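KLLA0F20702p (Kluyveromyces lactis, PDB 5Y5A) is an Est1-family protein, probably a telomerase subunit, seen here in its helical N-terminal part, which binds Cdc13, an association thought to recruit telomerase to telomeres. Local coordinates at residues F238-I243 with Q257-S261; K249-A255 with E314-L318. All coordinates share one frame. Numbering follows the deposited sequence.

Interaction 1 (F238-I243 with Q257-S261); sequences FLQRGI and QFVRS
Phe238 packs its ring across Gln257 and Arg260 of the helix that follows, its CD2 3.4 Å from Arg260 CB and 3.4 Å from Gln257 OE1, with chi1 near -64° (m) and CZ over one face of the Arg260 guanidinium. The segments lie on helices 235-247 and 251-263, and their axes run almost antiparallel (165°, signed crossing angle -165°) with a closest approach of 7.6 Å. The register pairs Phe238 with Ser261 (CA to CA 5.1 Å) and Gly242 with Gln257 (4.9 Å). So tight a fit needs small residues: a CB on Gly242 would clash with Phe258 CE1, whereas its bare CA sits 3.6 Å from Gln257 CB. Ser261 is compact too, and in the p rotamer its OG returns to Phe258 O at 2.8 Å, satisfying a buried hydroxyl. Gln257 (m, m) turns its amide so that OE1 accepts from Arg241 NE at 2.9 Å, while Asp225 and Ser228 take the rest of that guanidinium. Phe258 starts away from the partner helix, but chi1 m brings its ring back, CD1 3.9 Å from Leu239 CD1. This is an antiparallel helical hairpin, consistent with the family's TPR-clan assignment. Helix 218-230 flanks it at Arg241, helix 179-206 lies beyond Gln240 and Ile243, helix 271-279 packs on Leu239, Phe258 and Val259, and Arg260 NH1 donates a hydrogen bond to Met487 O.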
# COMPACT_ATOMS: atom_id res chain seq x y z
N PHE A 238 -4.95 3.48 -2.11
CA PHE A 238 -3.74 2.90 -2.68
C PHE A 238 -3.87 2.79 -4.19
O PHE A 238 -2.92 3.03 -4.92
CB PHE A 238 -3.45 1.52 -2.06
CG PHE A 238 -3.16 1.56 -0.59
CD1 PHE A 238 -4.19 1.54 0.34
CD2 PHE A 238 -1.85 1.62 -0.13
CE1 PHE A 238 -3.92 1.59 1.71
CE2 PHE A 238 -1.57 1.66 1.23
CZ PHE A 238 -2.60 1.64 2.15
N LEU A 239 -5.07 2.43 -4.65
CA LEU A 239 -5.31 2.31 -6.09
C LEU A 239 -5.02 3.63 -6.80
O LEU A 239 -4.33 3.67 -7.82
CB LEU A 239 -6.75 1.88 -6.37
CG LEU A 239 -6.99 1.66 -7.87
CD1 LEU A 239 -6.53 0.27 -8.30
CD2 LEU A 239 -8.43 1.91 -8.27
N GLN A 240 -5.54 4.72 -6.25
CA GLN A 240 -5.40 6.01 -6.89
C GLN A 240 -3.95 6.48 -6.84
O GLN A 240 -3.46 7.12 -7.78
CB GLN A 240 -6.33 7.03 -6.24
CG GLN A 240 -7.80 6.74 -6.46
CD GLN A 240 -8.19 6.74 -7.93
OE1 GLN A 240 -7.68 7.53 -8.73
NE2 GLN A 240 -9.12 5.86 -8.30
N ARG A 241 -3.25 6.14 -5.77
CA ARG A 241 -1.82 6.42 -5.68
C ARG A 241 -1.06 5.71 -6.78
O ARG A 241 -0.17 6.28 -7.42
CB ARG A 241 -1.28 6.00 -4.32
CG ARG A 241 -0.98 7.15 -3.40
CD ARG A 241 0.14 6.80 -2.46
NE ARG A 241 -0.25 5.68 -1.62
CZ ARG A 241 -0.98 5.82 -0.52
NH1 ARG A 241 -1.30 4.75 0.20
NH2 ARG A 241 -1.38 7.02 -0.13
N GLY A 242 -1.41 4.45 -7.00
CA GLY A 242 -0.78 3.65 -8.04
C GLY A 242 -1.04 4.24 -9.41
O GLY A 242 -0.20 4.16 -10.30
N ILE A 243 -2.22 4.82 -9.58
CA ILE A 243 -2.56 5.42 -10.86
C ILE A 243 -1.64 6.62 -11.10
O ILE A 243 -1.15 6.80 -12.22
CB ILE A 243 -4.04 5.83 -10.94
CG1 ILE A 243 -4.92 4.58 -10.93
CG2 ILE A 243 -4.31 6.60 -12.22
CD1 ILE A 243 -6.40 4.86 -10.90
N GLN A 257 1.36 -0.51 -5.09
CA GLN A 257 0.14 0.17 -4.66
C GLN A 257 -1.10 -0.61 -5.09
O GLN A 257 -2.09 -0.69 -4.35
CB GLN A 257 0.10 1.59 -5.22
CG GLN A 257 1.18 2.50 -4.63
CD GLN A 257 0.88 2.91 -3.19
OE1 GLN A 257 -0.28 3.07 -2.80
NE2 GLN A 257 1.93 3.08 -2.40
N PHE A 258 -1.06 -1.19 -6.29
CA PHE A 258 -2.16 -2.03 -6.75
C PHE A 258 -2.34 -3.25 -5.85
O PHE A 258 -3.47 -3.67 -5.58
CB PHE A 258 -1.95 -2.48 -8.20
CG PHE A 258 -2.00 -1.35 -9.21
CD1 PHE A 258 -2.65 -0.16 -8.90
CD2 PHE A 258 -1.40 -1.48 -10.45
CE1 PHE A 258 -2.70 0.89 -9.83
CE2 PHE A 258 -1.44 -0.44 -11.38
CZ PHE A 258 -2.10 0.75 -11.07
N VAL A 259 -1.23 -3.82 -5.39
CA VAL A 259 -1.29 -4.99 -4.51
C VAL A 259 -1.86 -4.59 -3.16
O VAL A 259 -2.71 -5.28 -2.61
CB VAL A 259 0.10 -5.63 -4.33
CG1 VAL A 259 0.08 -6.61 -3.16
CG2 VAL A 259 0.52 -6.33 -5.61
N ARG A 260 -1.41 -3.45 -2.62
CA ARG A 260 -1.95 -2.94 -1.36
C ARG A 260 -3.46 -2.68 -1.46
O ARG A 260 -4.18 -2.80 -0.47
CB ARG A 260 -1.23 -1.65 -0.94
CG ARG A 260 0.26 -1.81 -0.59
CD ARG A 260 0.47 -2.70 0.64
NE ARG A 260 -0.34 -2.29 1.78
CZ ARG A 260 0.04 -1.42 2.72
NH1 ARG A 260 1.24 -0.86 2.65
NH2 ARG A 260 -0.77 -1.12 3.72
N SER A 261 -3.93 -2.33 -2.65
CA SER A 261 -5.31 -1.93 -2.84
C SER A 261 -6.20 -3.16 -2.92
O SER A 261 -7.40 -3.08 -2.68
CB SER A 261 -5.47 -1.07 -4.09
OG SER A 261 -5.60 -1.90 -5.24

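Interaction 2 (K249-A255 with E314-L318); sequences KNFGNAA and EFYIL
At Lys249 the chain leaves one helix with positive phi (57°/35°) in a Schellman motif; Asn250 (-92°/76°) takes the N-cap position, and a new helix starts at Phe251. Glu314, on helix 306-315, reaches this start with an extended side chain (chi1 and chi2 both t), and chi3 of -16° aims its carboxylate along the chain. OE2 accepts from Asn253 N at 3.2 Å and, weakly, from Gly252 N at 3.0 Å, while OE1 receives a weak, long bond from Asn250 ND2 (3.4 Å). An acid suits this place because the first turn of a helix presents amides without helical acceptors. The Asn250 side chain (chi1 m) makes no capping bond; its OD1 is hydrogen-bonded to Thr248 OG1. In Asn253, chi1 m and chi2 0° direct OD1 to Gln363.

The backbones draw closest at Gly252 and Glu314 (CA to CA 5.0 Å). A CB on Gly252 would run into Glu314 CG, so glycine fits, and its CA makes a CA-H...O contact with Glu314 O (3.6 Å). Beside the polar bonds, Phe251 and Phe315, both m, meet edge to edge, CD2 of Phe251 3.6 Å from CE2 of Phe315; Phe315 CZ also lies 3.3 Å from Lys249 O. A type I turn from Phe315 to Leu318 swings Leu318 round (m, t), placing its CD2 3.9 Å from Ala255 CB and its CD1 3.8 Å from Gly252 CA. The arrangement is that of a carboxylate distant in sequence accepting backbone amides of a helix's first turn, within the helical Est1 DNA/RNA-binding region, a TPR-clan family.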
# COMPACT_ATOMS: atom_id res chain seq x y z
N LYS A 249 5.63 6.63 -14.85
CA LYS A 249 6.23 5.35 -15.22
C LYS A 249 7.03 4.72 -14.09
O LYS A 249 8.05 4.08 -14.32
CB LYS A 249 7.11 5.52 -16.47
CG LYS A 249 6.32 5.78 -17.75
CD LYS A 249 7.25 6.25 -18.85
CE LYS A 249 6.62 6.14 -20.22
NZ LYS A 249 7.58 6.59 -21.28
N ASN A 250 6.57 4.91 -12.85
CA ASN A 250 7.10 4.12 -11.74
C ASN A 250 6.23 2.89 -11.56
O ASN A 250 5.41 2.81 -10.64
CB ASN A 250 7.16 4.95 -10.45
CG ASN A 250 8.19 6.06 -10.53
OD1 ASN A 250 7.84 7.23 -10.73
ND2 ASN A 250 9.46 5.70 -10.38
N PHE A 251 6.43 1.92 -12.45
CA PHE A 251 5.51 0.79 -12.53
C PHE A 251 5.68 -0.19 -11.38
O PHE A 251 4.74 -0.89 -11.04
CB PHE A 251 5.69 0.08 -13.88
CG PHE A 251 5.28 0.92 -15.05
CD1 PHE A 251 3.98 1.42 -15.13
CD2 PHE A 251 6.18 1.22 -16.05
CE1 PHE A 251 3.59 2.21 -16.20
CE2 PHE A 251 5.80 2.01 -17.13
CZ PHE A 251 4.50 2.50 -17.20
N GLY A 252 6.85 -0.23 -10.77
CA GLY A 252 7.02 -1.05 -9.58
C GLY A 252 6.26 -0.46 -8.40
O GLY A 252 5.60 -1.17 -7.66
N ASN A 253 6.37 0.86 -8.22
CA ASN A 253 5.55 1.58 -7.25
C ASN A 253 4.06 1.36 -7.54
O ASN A 253 3.26 1.21 -6.62
CB ASN A 253 5.86 3.09 -7.26
CG ASN A 253 7.30 3.42 -6.80
OD1 ASN A 253 8.09 2.54 -6.47
ND2 ASN A 253 7.62 4.71 -6.81
N ALA A 254 3.71 1.32 -8.82
CA ALA A 254 2.30 1.15 -9.22
C ALA A 254 1.80 -0.24 -8.85
O ALA A 254 0.74 -0.39 -8.22
CB ALA A 254 2.13 1.40 -10.74
N ALA A 255 2.57 -1.25 -9.23
CA ALA A 255 2.26 -2.64 -8.89
C ALA A 255 2.09 -2.81 -7.39
O ALA A 255 1.16 -3.46 -6.93
CB ALA A 255 3.36 -3.57 -9.41
N GLU A 314 13.37 -1.63 -8.68
CA GLU A 314 11.94 -1.39 -8.80
C GLU A 314 11.31 -2.24 -9.91
O GLU A 314 10.20 -2.72 -9.78
CB GLU A 314 11.65 0.09 -9.07
CG GLU A 314 10.17 0.39 -9.12
CD GLU A 314 9.85 1.77 -9.65
OE1 GLU A 314 10.76 2.61 -9.69
OE2 GLU A 314 8.69 2.01 -10.02
N PHE A 315 12.03 -2.43 -11.01
CA PHE A 315 11.44 -3.05 -12.18
C PHE A 315 11.71 -4.54 -12.36
O PHE A 315 10.83 -5.26 -12.82
CB PHE A 315 11.91 -2.32 -13.44
CG PHE A 315 11.17 -1.05 -13.69
CD1 PHE A 315 11.51 0.12 -13.03
CD2 PHE A 315 10.12 -1.02 -14.59
CE1 PHE A 315 10.83 1.29 -13.26
CE2 PHE A 315 9.43 0.15 -14.83
CZ PHE A 315 9.79 1.31 -14.17
N TYR A 316 12.91 -5.00 -12.03
CA TYR A 316 13.29 -6.35 -12.44
C TYR A 316 12.62 -7.43 -11.62
O TYR A 316 12.68 -8.60 -11.98
CB TYR A 316 14.82 -6.52 -12.40
CG TYR A 316 15.49 -5.96 -13.64
CD1 TYR A 316 14.86 -5.00 -14.41
CD2 TYR A 316 16.75 -6.40 -14.05
CE1 TYR A 316 15.45 -4.48 -15.54
CE2 TYR A 316 17.36 -5.88 -15.20
CZ TYR A 316 16.69 -4.92 -15.93
OH TYR A 316 17.25 -4.37 -17.08
N ILE A 317 11.96 -7.05 -10.53
CA ILE A 317 11.21 -8.04 -9.78
C ILE A 317 9.86 -8.28 -10.46
O ILE A 317 9.21 -9.30 -10.22
CB ILE A 317 11.00 -7.61 -8.30
CG1 ILE A 317 10.60 -8.82 -7.44
CG2 ILE A 317 9.98 -6.48 -8.20
CD1 ILE A 317 10.28 -8.49 -5.98
N LEU A 318 9.43 -7.35 -11.28
CA LEU A 318 8.15 -7.44 -11.93
C LEU A 318 7.99 -8.61 -12.86
O LEU A 318 7.05 -9.33 -12.73
CB LEU A 318 7.79 -6.13 -12.57
CG LEU A 318 7.68 -4.98 -11.60
CD1 LEU A 318 7.37 -3.70 -12.30
CD2 LEU A 318 6.64 -5.25 -10.55

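In the fold
Interactions 1 and 2 share helix 251-263: residues 257-261 pack on helix 235-247, whereas the beginning of the helix meets residues 314-318, much farther along the chain. Gly242 O and Ala254 CB touch at 3.6 Å, so the two contacts run into one another, their centres about 12 Å apart. Both are largely buried, but interaction 1 lies nearer the centre of the chain, and interaction 2 includes the exposed Lys249. Sequence-adjacent helices meet side by side in the first, with one side-chain-to-side-chain hydrogen bond; in the second, a carboxylate mainly addresses backbone amides. Their glycines differ likewise: Gly242 faces an aromatic ring and a glutamine, Gly252 a glutamate.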